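Local structure of DUF596 domain-containing protein (Neisseria meningitidis, 2O5H) at residues Val91-Glu96 with Phe108-Trp113; Gln86-Val91 with Val116-Tyr121; Cys36-Ile41 with Glu53-Leu58; Leu32-Leu37 with Ala120-Ile125. The protein is of unknown function but forms a disulfide-linked homodimer with an alpha-beta fold assigned to the DUF596 family. One frame throughout, in Å; residues are numbered along the deposited sequence.

Contact 1. Residues Val91-Glu96 with Phe108-Trp113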
# COMPACT_ATOMS: atom_id res chain seq x y z
N VAL A 91 -12.62 -15.42 4.37
CA VAL A 91 -13.34 -14.17 4.61
C VAL A 91 -13.09 -13.16 3.48
O VAL A 91 -13.51 -12.01 3.53
CB VAL A 91 -12.93 -13.54 6.00
CG1 VAL A 91 -13.46 -14.37 7.16
CG2 VAL A 91 -11.40 -13.41 6.12
N TRP A 92 -12.39 -13.61 2.43
CA TRP A 92 -12.01 -12.74 1.33
C TRP A 92 -13.28 -12.19 0.67
O TRP A 92 -14.22 -12.94 0.37
CB TRP A 92 -11.19 -13.53 0.31
CG TRP A 92 -10.48 -12.68 -0.68
CD1 TRP A 92 -10.84 -12.44 -1.98
CD2 TRP A 92 -9.26 -11.98 -0.45
NE1 TRP A 92 -9.89 -11.60 -2.57
CE2 TRP A 92 -8.90 -11.33 -1.65
CE3 TRP A 92 -8.42 -11.83 0.68
CZ2 TRP A 92 -7.76 -10.50 -1.76
CZ3 TRP A 92 -7.25 -11.03 0.56
CH2 TRP A 92 -6.93 -10.40 -0.66
N PRO A 93 -13.32 -10.86 0.41
CA PRO A 93 -14.49 -10.29 -0.28
C PRO A 93 -14.83 -10.98 -1.60
O PRO A 93 -13.92 -11.44 -2.33
CB PRO A 93 -14.02 -8.86 -0.60
CG PRO A 93 -13.12 -8.54 0.61
CD PRO A 93 -12.30 -9.82 0.68
N GLU A 94 -16.12 -10.97 -1.93
CA GLU A 94 -16.63 -11.53 -3.16
C GLU A 94 -16.34 -10.70 -4.40
O GLU A 94 -16.35 -11.23 -5.49
CB GLU A 94 -18.12 -11.78 -3.04
CG GLU A 94 -18.49 -12.94 -2.08
CD GLU A 94 -19.99 -13.24 -2.08
OE1 GLU A 94 -20.79 -12.30 -2.08
OE2 GLU A 94 -20.37 -14.42 -2.15
N TYR A 95 -16.08 -9.40 -4.22
CA TYR A 95 -15.90 -8.47 -5.35
C TYR A 95 -14.80 -7.54 -4.92
O TYR A 95 -14.60 -7.33 -3.73
CB TYR A 95 -17.19 -7.65 -5.63
CG TYR A 95 -18.36 -8.51 -6.04
CD1 TYR A 95 -18.54 -8.89 -7.39
CD2 TYR A 95 -19.27 -8.97 -5.10
CE1 TYR A 95 -19.56 -9.69 -7.75
CE2 TYR A 95 -20.31 -9.78 -5.46
CZ TYR A 95 -20.45 -10.13 -6.79
OH TYR A 95 -21.47 -10.93 -7.17
N GLU A 96 -14.08 -7.00 -5.90
CA GLU A 96 -12.96 -6.10 -5.62
C GLU A 96 -13.53 -4.83 -5.00
O GLU A 96 -12.93 -4.22 -4.10
CB GLU A 96 -12.20 -5.78 -6.91
CG GLU A 96 -10.91 -5.03 -6.70
CD GLU A 96 -10.14 -4.82 -8.03
OE1 GLU A 96 -10.45 -5.50 -9.04
OE2 GLU A 96 -9.20 -4.01 -8.04
N PHE A 108 -16.58 0.79 -0.91
CA PHE A 108 -15.69 -0.08 -0.15
C PHE A 108 -14.98 -1.03 -1.10
O PHE A 108 -15.61 -1.61 -2.01
CB PHE A 108 -16.49 -0.83 0.91
CG PHE A 108 -15.66 -1.37 2.03
CD1 PHE A 108 -15.31 -0.55 3.12
CD2 PHE A 108 -15.28 -2.69 2.05
CE1 PHE A 108 -14.55 -1.05 4.18
CE2 PHE A 108 -14.52 -3.20 3.10
CZ PHE A 108 -14.16 -2.36 4.17
N ASP A 109 -13.68 -1.16 -0.94
CA ASP A 109 -12.90 -1.99 -1.83
C ASP A 109 -11.93 -2.89 -1.08
O ASP A 109 -11.81 -2.78 0.13
CB ASP A 109 -12.23 -1.15 -2.92
CG ASP A 109 -11.20 -0.17 -2.38
OD1 ASP A 109 -10.66 -0.34 -1.27
OD2 ASP A 109 -10.92 0.80 -3.12
N ILE A 110 -11.23 -3.76 -1.80
CA ILE A 110 -10.33 -4.72 -1.18
C ILE A 110 -9.17 -4.05 -0.42
O ILE A 110 -8.73 -4.56 0.61
CB ILE A 110 -9.78 -5.72 -2.22
CG1 ILE A 110 -8.89 -6.77 -1.57
CG2 ILE A 110 -9.11 -4.99 -3.37
CD1 ILE A 110 -9.71 -7.74 -0.81
N GLY A 111 -8.65 -2.95 -0.95
CA GLY A 111 -7.67 -2.13 -0.23
C GLY A 111 -8.16 -1.71 1.15
O GLY A 111 -7.45 -1.83 2.17
N MSE A 112 -9.39 -1.19 1.21
CA MSE A 112 -9.97 -0.75 2.48
C MSE A 112 -10.18 -1.90 3.45
O MSE A 112 -9.90 -1.78 4.64
CB MSE A 112 -11.30 -0.06 2.24
CG MSE A 112 -11.11 1.25 1.52
SE MSE A 112 -12.80 2.13 1.07
CE MSE A 112 -12.17 3.16 -0.46
N TRP A 113 -10.69 -3.02 2.92
CA TRP A 113 -10.86 -4.26 3.72
C TRP A 113 -9.53 -4.71 4.37
O TRP A 113 -9.46 -5.05 5.58
CB TRP A 113 -11.47 -5.35 2.82
CG TRP A 113 -11.81 -6.64 3.53
CD1 TRP A 113 -12.96 -6.94 4.17
CD2 TRP A 113 -10.96 -7.80 3.66
NE1 TRP A 113 -12.88 -8.22 4.72
CE2 TRP A 113 -11.66 -8.76 4.41
CE3 TRP A 113 -9.67 -8.12 3.18
CZ2 TRP A 113 -11.14 -10.04 4.68
CZ3 TRP A 113 -9.13 -9.35 3.49
CH2 TRP A 113 -9.88 -10.31 4.23

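Contact 2. Residues Gln86-Val91 with Val116-Tyr121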
# COMPACT_ATOMS: atom_id res chain seq x y z
N GLN A 86 -5.53 -19.71 4.27
CA GLN A 86 -6.87 -20.27 4.43
C GLN A 86 -7.73 -19.34 5.27
O GLN A 86 -8.93 -19.14 4.99
CB GLN A 86 -6.84 -21.68 5.07
CG GLN A 86 -8.13 -22.47 4.92
CD GLN A 86 -8.59 -22.52 3.45
OE1 GLN A 86 -7.92 -23.11 2.61
NE2 GLN A 86 -9.69 -21.84 3.12
N ILE A 87 -7.10 -18.75 6.28
CA ILE A 87 -7.76 -17.82 7.20
C ILE A 87 -8.28 -16.61 6.39
O ILE A 87 -9.46 -16.23 6.49
CB ILE A 87 -6.75 -17.44 8.34
CG1 ILE A 87 -6.63 -18.65 9.30
CG2 ILE A 87 -7.13 -16.08 9.10
CD1 ILE A 87 -5.49 -18.53 10.36
N PHE A 88 -7.41 -16.06 5.55
CA PHE A 88 -7.78 -14.95 4.68
C PHE A 88 -8.77 -15.31 3.57
O PHE A 88 -9.75 -14.59 3.38
CB PHE A 88 -6.52 -14.33 4.07
CG PHE A 88 -5.86 -13.29 4.96
CD1 PHE A 88 -5.24 -13.66 6.18
CD2 PHE A 88 -5.85 -11.94 4.58
CE1 PHE A 88 -4.64 -12.68 7.01
CE2 PHE A 88 -5.24 -10.95 5.40
CZ PHE A 88 -4.63 -11.33 6.60
N ARG A 89 -8.54 -16.42 2.86
CA ARG A 89 -9.51 -16.90 1.85
C ARG A 89 -10.93 -17.08 2.39
O ARG A 89 -11.91 -16.75 1.70
CB ARG A 89 -9.01 -18.18 1.14
CG ARG A 89 -8.00 -17.85 0.03
CD ARG A 89 -7.74 -19.04 -0.82
NE ARG A 89 -6.56 -18.88 -1.66
CZ ARG A 89 -6.55 -18.37 -2.89
NH1 ARG A 89 -7.67 -17.94 -3.45
NH2 ARG A 89 -5.39 -18.29 -3.54
N GLU A 90 -11.04 -17.56 3.62
CA GLU A 90 -12.35 -17.84 4.19
C GLU A 90 -13.23 -16.61 4.31
O GLU A 90 -14.44 -16.74 4.30
CB GLU A 90 -12.23 -18.58 5.54
CG GLU A 90 -11.83 -20.03 5.31
CD GLU A 90 -12.13 -20.96 6.47
OE1 GLU A 90 -12.91 -20.58 7.38
OE2 GLU A 90 -11.60 -22.09 6.47
N VAL A 91 -12.62 -15.42 4.37
CA VAL A 91 -13.34 -14.17 4.61
C VAL A 91 -13.09 -13.16 3.48
O VAL A 91 -13.51 -12.01 3.53
CB VAL A 91 -12.93 -13.54 6.00
CG1 VAL A 91 -13.46 -14.37 7.16
CG2 VAL A 91 -11.40 -13.41 6.12
N VAL A 116 -8.87 -2.25 7.36
CA VAL A 116 -9.65 -2.14 8.57
C VAL A 116 -10.39 -3.42 8.97
O VAL A 116 -10.91 -3.49 10.08
CB VAL A 116 -10.64 -0.90 8.56
CG1 VAL A 116 -9.88 0.43 8.47
CG2 VAL A 116 -11.71 -1.03 7.44
N GLU A 117 -10.44 -4.44 8.12
CA GLU A 117 -11.16 -5.64 8.55
C GLU A 117 -10.42 -6.94 8.26
O GLU A 117 -11.01 -7.99 8.35
CB GLU A 117 -12.59 -5.73 7.95
CG GLU A 117 -13.10 -4.54 7.27
CD GLU A 117 -14.59 -4.59 7.02
OE1 GLU A 117 -15.12 -5.64 6.59
OE2 GLU A 117 -15.24 -3.56 7.27
N ALA A 118 -9.14 -6.87 7.92
CA ALA A 118 -8.30 -8.07 7.72
C ALA A 118 -8.23 -8.93 8.98
O ALA A 118 -8.33 -8.39 10.11
CB ALA A 118 -6.87 -7.64 7.28
N PRO A 119 -8.12 -10.26 8.83
CA PRO A 119 -7.85 -11.16 9.98
C PRO A 119 -6.63 -10.77 10.83
O PRO A 119 -6.64 -10.91 12.09
CB PRO A 119 -7.59 -12.53 9.31
CG PRO A 119 -8.27 -12.46 8.02
CD PRO A 119 -8.35 -11.02 7.57
N ALA A 120 -5.61 -10.23 10.16
CA ALA A 120 -4.38 -9.82 10.78
C ALA A 120 -3.62 -8.80 9.91
O ALA A 120 -4.02 -8.53 8.74
CB ALA A 120 -3.52 -11.03 11.10
N TYR A 121 -2.54 -8.25 10.47
CA TYR A 121 -1.86 -7.05 9.90
C TYR A 121 -0.36 -7.24 9.85
O TYR A 121 0.22 -7.99 10.65
CB TYR A 121 -2.22 -5.76 10.68
CG TYR A 121 -3.68 -5.45 10.58
CD1 TYR A 121 -4.21 -4.75 9.46
CD2 TYR A 121 -4.57 -5.91 11.55
CE1 TYR A 121 -5.59 -4.51 9.34
CE2 TYR A 121 -5.92 -5.68 11.45
CZ TYR A 121 -6.43 -4.98 10.36
OH TYR A 121 -7.81 -4.74 10.31

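Contact 3. Residues Cys36-Ile41 with Glu53-Leu58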
# COMPACT_ATOMS: atom_id res chain seq x y z
N CYS A 36 -1.22 -2.49 0.59
CA CYS A 36 -0.28 -2.09 -0.47
C CYS A 36 0.33 -3.29 -1.19
O CYS A 36 0.82 -3.14 -2.31
CB CYS A 36 0.81 -1.12 0.06
SG CYS A 36 0.12 0.43 0.65
N LEU A 37 0.28 -4.46 -0.57
CA LEU A 37 0.61 -5.67 -1.31
C LEU A 37 -0.41 -5.90 -2.42
O LEU A 37 -0.04 -6.41 -3.48
CB LEU A 37 0.64 -6.90 -0.40
CG LEU A 37 1.99 -7.31 0.19
CD1 LEU A 37 2.73 -6.18 0.89
CD2 LEU A 37 1.83 -8.59 1.07
N TRP A 38 -1.68 -5.65 -2.11
CA TRP A 38 -2.76 -5.70 -3.10
C TRP A 38 -2.48 -4.69 -4.23
O TRP A 38 -2.52 -5.03 -5.41
CB TRP A 38 -4.13 -5.42 -2.46
CG TRP A 38 -5.24 -5.37 -3.49
CD1 TRP A 38 -5.84 -4.23 -4.03
CD2 TRP A 38 -5.83 -6.49 -4.13
NE1 TRP A 38 -6.78 -4.62 -4.96
CE2 TRP A 38 -6.78 -5.99 -5.06
CE3 TRP A 38 -5.64 -7.89 -4.02
CZ2 TRP A 38 -7.54 -6.85 -5.88
CZ3 TRP A 38 -6.43 -8.72 -4.80
CH2 TRP A 38 -7.35 -8.20 -5.73
N SER A 39 -2.17 -3.43 -3.87
CA SER A 39 -1.83 -2.42 -4.87
C SER A 39 -0.62 -2.83 -5.76
O SER A 39 -0.61 -2.57 -6.96
CB SER A 39 -1.57 -1.08 -4.19
OG SER A 39 -2.77 -0.67 -3.54
N THR A 40 0.36 -3.49 -5.16
CA THR A 40 1.54 -4.00 -5.87
C THR A 40 1.20 -4.98 -7.00
O THR A 40 1.85 -4.98 -8.07
CB THR A 40 2.52 -4.70 -4.85
OG1 THR A 40 2.96 -3.75 -3.85
CG2 THR A 40 3.76 -5.27 -5.55
N ILE A 41 0.17 -5.81 -6.78
CA ILE A 41 -0.20 -6.82 -7.79
C ILE A 41 -1.30 -6.31 -8.74
O ILE A 41 -1.62 -6.97 -9.74
CB ILE A 41 -0.52 -8.25 -7.16
CG1 ILE A 41 -1.65 -8.23 -6.10
CG2 ILE A 41 0.73 -8.87 -6.57
CD1 ILE A 41 -3.03 -8.05 -6.73
N GLU A 53 -5.28 -14.39 -6.71
CA GLU A 53 -4.26 -15.46 -6.76
C GLU A 53 -2.82 -14.92 -6.68
O GLU A 53 -2.00 -15.48 -5.98
CB GLU A 53 -4.41 -16.31 -8.03
CG GLU A 53 -5.69 -17.19 -8.04
CD GLU A 53 -5.91 -17.96 -6.73
OE1 GLU A 53 -4.97 -18.70 -6.30
OE2 GLU A 53 -7.03 -17.83 -6.16
N ALA A 54 -2.55 -13.83 -7.37
CA ALA A 54 -1.27 -13.13 -7.32
C ALA A 54 -0.99 -12.63 -5.90
O ALA A 54 0.13 -12.83 -5.34
CB ALA A 54 -1.28 -11.98 -8.28
N PHE A 55 -1.99 -11.98 -5.31
CA PHE A 55 -1.85 -11.54 -3.95
C PHE A 55 -1.40 -12.67 -3.02
O PHE A 55 -0.45 -12.50 -2.25
CB PHE A 55 -3.12 -10.85 -3.44
CG PHE A 55 -3.06 -10.53 -1.96
CD1 PHE A 55 -2.58 -9.29 -1.52
CD2 PHE A 55 -3.50 -11.48 -1.00
CE1 PHE A 55 -2.53 -8.98 -0.15
CE2 PHE A 55 -3.44 -11.18 0.36
CZ PHE A 55 -2.96 -9.94 0.78
N PHE A 56 -2.08 -13.82 -3.07
CA PHE A 56 -1.76 -14.92 -2.16
C PHE A 56 -0.41 -15.55 -2.43
O PHE A 56 0.23 -16.05 -1.51
CB PHE A 56 -2.90 -15.96 -2.12
CG PHE A 56 -4.06 -15.51 -1.29
CD1 PHE A 56 -3.88 -15.27 0.09
CD2 PHE A 56 -5.30 -15.25 -1.86
CE1 PHE A 56 -4.93 -14.82 0.87
CE2 PHE A 56 -6.39 -14.78 -1.03
CZ PHE A 56 -6.20 -14.59 0.31
N ILE A 57 0.05 -15.54 -3.68
CA ILE A 57 1.40 -16.08 -3.96
C ILE A 57 2.45 -15.17 -3.30
O ILE A 57 3.41 -15.64 -2.70
CB ILE A 57 1.70 -16.20 -5.47
CG1 ILE A 57 0.78 -17.24 -6.11
CG2 ILE A 57 3.21 -16.57 -5.74
CD1 ILE A 57 0.65 -17.06 -7.61
N LEU A 58 2.24 -13.86 -3.41
CA LEU A 58 3.21 -12.91 -2.91
C LEU A 58 3.20 -12.96 -1.37
O LEU A 58 4.24 -13.04 -0.74
CB LEU A 58 2.88 -11.49 -3.40
CG LEU A 58 3.69 -10.28 -2.85
CD1 LEU A 58 5.22 -10.43 -3.17
CD2 LEU A 58 3.12 -9.01 -3.47

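Contact 4. Residues Leu32-Leu37 with Ala120-Ile125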
# COMPACT_ATOMS: atom_id res chain seq x y z
N LEU A 32 5.70 -2.52 3.32
CA LEU A 32 4.34 -2.11 2.95
C LEU A 32 3.26 -2.93 3.68
O LEU A 32 3.43 -4.13 3.86
CB LEU A 32 4.16 -2.26 1.41
CG LEU A 32 4.98 -1.25 0.58
CD1 LEU A 32 4.73 -1.48 -0.92
CD2 LEU A 32 4.61 0.18 0.99
N PRO A 33 2.16 -2.27 4.14
CA PRO A 33 0.98 -2.96 4.74
C PRO A 33 0.30 -3.85 3.72
O PRO A 33 0.58 -3.72 2.53
CB PRO A 33 0.06 -1.81 5.17
CG PRO A 33 0.50 -0.65 4.30
CD PRO A 33 1.99 -0.81 4.13
N LEU A 34 -0.52 -4.80 4.17
CA LEU A 34 -1.15 -5.72 3.22
C LEU A 34 -1.95 -5.03 2.17
O LEU A 34 -1.99 -5.49 1.04
CB LEU A 34 -2.06 -6.75 3.90
CG LEU A 34 -1.38 -7.64 4.94
CD1 LEU A 34 -2.49 -8.61 5.48
CD2 LEU A 34 -0.26 -8.44 4.32
N SER A 35 -2.59 -3.91 2.52
CA SER A 35 -3.36 -3.14 1.53
C SER A 35 -2.51 -2.67 0.35
O SER A 35 -3.02 -2.47 -0.76
CB SER A 35 -4.00 -1.93 2.18
OG SER A 35 -2.97 -1.08 2.65
N CYS A 36 -1.22 -2.49 0.59
CA CYS A 36 -0.28 -2.09 -0.47
C CYS A 36 0.33 -3.29 -1.19
O CYS A 36 0.82 -3.14 -2.31
CB CYS A 36 0.81 -1.12 0.06
SG CYS A 36 0.12 0.43 0.65
N LEU A 37 0.28 -4.46 -0.57
CA LEU A 37 0.61 -5.67 -1.31
C LEU A 37 -0.41 -5.90 -2.42
O LEU A 37 -0.04 -6.41 -3.48
CB LEU A 37 0.64 -6.90 -0.40
CG LEU A 37 1.99 -7.31 0.19
CD1 LEU A 37 2.73 -6.18 0.89
CD2 LEU A 37 1.83 -8.59 1.07
N ALA A 120 -5.61 -10.23 10.16
CA ALA A 120 -4.38 -9.82 10.78
C ALA A 120 -3.62 -8.80 9.91
O ALA A 120 -4.02 -8.53 8.74
CB ALA A 120 -3.52 -11.03 11.10
N TYR A 121 -2.54 -8.25 10.47
CA TYR A 121 -1.86 -7.05 9.90
C TYR A 121 -0.36 -7.24 9.85
O TYR A 121 0.22 -7.99 10.65
CB TYR A 121 -2.22 -5.76 10.68
CG TYR A 121 -3.68 -5.45 10.58
CD1 TYR A 121 -4.21 -4.75 9.46
CD2 TYR A 121 -4.57 -5.91 11.55
CE1 TYR A 121 -5.59 -4.51 9.34
CE2 TYR A 121 -5.92 -5.68 11.45
CZ TYR A 121 -6.43 -4.98 10.36
OH TYR A 121 -7.81 -4.74 10.31
N ALA A 122 0.26 -6.57 8.90
CA ALA A 122 1.67 -6.80 8.59
C ALA A 122 2.66 -6.29 9.64
O ALA A 122 2.60 -5.13 10.09
CB ALA A 122 2.00 -6.21 7.17
N VAL A 123 3.57 -7.18 10.01
CA VAL A 123 4.81 -6.85 10.75
C VAL A 123 5.99 -7.29 9.90
O VAL A 123 6.05 -8.43 9.46
CB VAL A 123 4.83 -7.54 12.13
CG1 VAL A 123 6.12 -7.21 12.89
CG2 VAL A 123 3.60 -7.11 12.93
N TRP A 124 6.93 -6.37 9.68
CA TRP A 124 8.08 -6.65 8.81
C TRP A 124 9.31 -6.89 9.67
O TRP A 124 9.60 -6.10 10.57
CB TRP A 124 8.32 -5.48 7.88
CG TRP A 124 7.28 -5.43 6.82
CD1 TRP A 124 6.08 -4.78 6.86
CD2 TRP A 124 7.34 -6.12 5.57
NE1 TRP A 124 5.37 -5.03 5.68
CE2 TRP A 124 6.13 -5.86 4.88
CE3 TRP A 124 8.30 -6.95 4.96
CZ2 TRP A 124 5.88 -6.37 3.59
CZ3 TRP A 124 8.04 -7.48 3.70
CH2 TRP A 124 6.84 -7.18 3.03
N ILE A 125 10.00 -7.99 9.37
CA ILE A 125 11.17 -8.43 10.13
C ILE A 125 12.42 -8.06 9.33
O ILE A 125 12.59 -8.48 8.19
CB ILE A 125 11.12 -9.96 10.47
CG1 ILE A 125 9.71 -10.40 10.91
CG2 ILE A 125 12.25 -10.36 11.51
CD1 ILE A 125 9.20 -9.70 12.17
O HOH W 1 -1.10 -4.83 7.08

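Contact 1. Residues Val91-Glu96 with Phe108-Trp113
Glu96 O receives the amide of Ile110 N at 2.9 Å, a bond bent to 133° at the hydrogen, with the donor in the carbonyl plane, and Asp109 CA adds a C-H...O contact to the same oxygen at 3.2 Å. The loop after helix 81-91 is thereby tied to the start of helix 110-116, where first-turn amides need acceptors from outside the helix. Asp109 is the N-cap: with CG between the backbone N and the carbonyl carbon (chi1 65°), its OD1 takes Met112 N, a selenomethionine amide, at 2.9 Å and nearly head-on. The carboxylate of Glu96 turns elsewhere, to salt bridges with Lys42 and Lys51. Beside these polar ties the packing is largely of aliphatic groups on indole rings. Pro93 lays CG over one face of the Trp113 indole, 3.8 Å from the centroid of its five-membered ring. In the conformer given (a second is deposited, so this contact is less certain), Ile110 CD1 sits over a face of Trp92, 3.5 Å from CZ2. The two indoles meet obliquely, planes at 71°, through Trp92 CE3 and Trp113 CZ3. At the far end of Trp113, Val91 CG2 lies in the ring plane, 3.7 Å from CZ2.

Contact 2. Residues Gln86-Val91 with Val116-Tyr121
Ala118 opens the contact lightly, its CB reaching Phe88 CE2 at 4.1 Å in an oblique approach to the ring. Pro119 follows and carries most of the interface, because its ring points at helix 81-91 and touches three side chains there. Pro119 CG stands above the middle of the Phe88 ring, 3.8 Å from the centroid and 13° off the normal, a CH-pi contact. Its neighbours spread over the same ring: Pro119 CB comes to 3.7 Å from Phe88 CE1, while Pro119 CD lies 3.8 Å from Phe88 CE2. Phe88 is buried, and Phe56, Phe59, Leu70 and Leu114 add to its surroundings. Pro119 CB also meets Ile87 CG2 at 3.6 Å as the two side chains slide past each other in opposite directions; this methyl branch is the one set anti to the backbone N of Ile87, with CG1 at chi1 -74°. One turn further along the helix, Val91 CG2 meets Pro119 CG tip to tip at 3.8 Å. The backbone of the loop is held from elsewhere, Arg72 NH1 donating to Pro119 O. Ala120 then moves to the rim of the aromatic ring, placing its O near the ring plane, 3.6 Å from Phe88 CZ. At Tyr121 the chain enters its strand. The whole is a proline-aromatic CH-pi contact that packs the connection between helix 110-116 and strand 121-125 of the antiparallel sheet against Ile87, Phe88 and Val91 of segment 86-91.

Contact 3. Residues Cys36-Ile41 with Glu53-Leu58
Phe55 fits against the backbone of the other helix between Leu37 and Trp38: its CG is anti to the backbone N (chi1 173°), and the ring presents its edge to Trp38 N, which lies near the ring plane 3.8 Å from Phe55 CD1. The next rim atom, Phe55 CE1, is 3.8 Å from Leu37 CB. The side chain of Trp38 crosses that of Phe55 at about a right angle; the indole edge, at Trp38 CE3, meets Phe55 CB at 3.9 Å. Ile41 differs. Its CG1 takes the crowded position between the backbone N and the carbonyl carbon (chi1 57°) and rests 3.8 Å from Phe55 N, while its CD1 lies over one face of Trp38 within the same helix. This is buried helix-helix packing, with the axes of 36-41 and 53-58 approaching to 9.2 Å at 121° between their N-to-C directions. Ala54 CB points at the other helix and meets Ile41 CB at 4.0 Å. The second branch of Ile41, CG2, touches Leu58 CD2 at 3.9 Å; the same methyl of Leu58 also lies near Leu37 CG and Thr40 CG2. Cys36, on the side of its helix turned away from 53-58, is joined by SG to Cys36 of the second subunit. Thr40 OG1 donates to Cys36 O at 2.7 Å, and Thr40 N reaches that oxygen from the opposite face of the carbonyl plane.

Contact 4. Residues Leu32-Leu37 with Ala120-Ile125
Trp124 reaches from its strand to the backbone of Leu32 just ahead of helix 34-41. Its CB points at the other segment, and chi1 of -73° sets CG beside the backbone N. The NE1-CE2-CZ2 side of the indole meets Leu32 O; CD1 lies farther from that oxygen than these three atoms do. NE1 donates to Leu32 O at 2.8 Å, with 139° at the hydrogen: the oxygen lies near the indole plane, but relative to the carbonyl the donor stands above the plane, 54° out of it. Trp124 CE2 and CZ2 follow at 3.4 and 3.3 Å from the same Leu32 O, and CZ2 ends the contact 4.2 Å from Leu37 CD1. Strand 121-125 is an inner strand of the antiparallel sheet, between 68-72 and 132-133, and its alternate residues Ala122 and Trp124 face the N-terminal end of helix 34-41. Pro33, the N-cap residue of that helix, packs on Ser39 of the second subunit. Ala122 CB is 4.2 Å from Leu34 N, and a water bridges the two backbones, accepting from Leu34 N at 3.0 Å and from Ala122 N at 2.9 Å. This gives a first-turn amide of the helix a partner. At the start of segment 120-125, Ala120 O is touched by Leu34 CD1 at 3.6 Å.

Contacts 3 and 4 are buried and share helix 34-41, whose Cys36 links the two subunits; contacts 1 and 2 are partly buried and share Val91, and contacts 2 and 4 share Ala120 and Tyr121. Chemistry follows place. Contact 3, nearest the centre of the chain, is apolar across its helices, whereas contact 1 adds a helix-start amide bonded to a loop carbonyl, contact 4 an indole N-H bonded to the carbonyl ahead of a helix. Contact 2 relies on proline against an aromatic ring, as contact 1 partly does. Trp92 packs on Phe55, Phe56 and Trp38, joining contacts 1 and 3; the Arg89-Glu53 salt bridge ties contact 2 to contact 3, and Phe88 meets Leu34 between contacts 2 and 4.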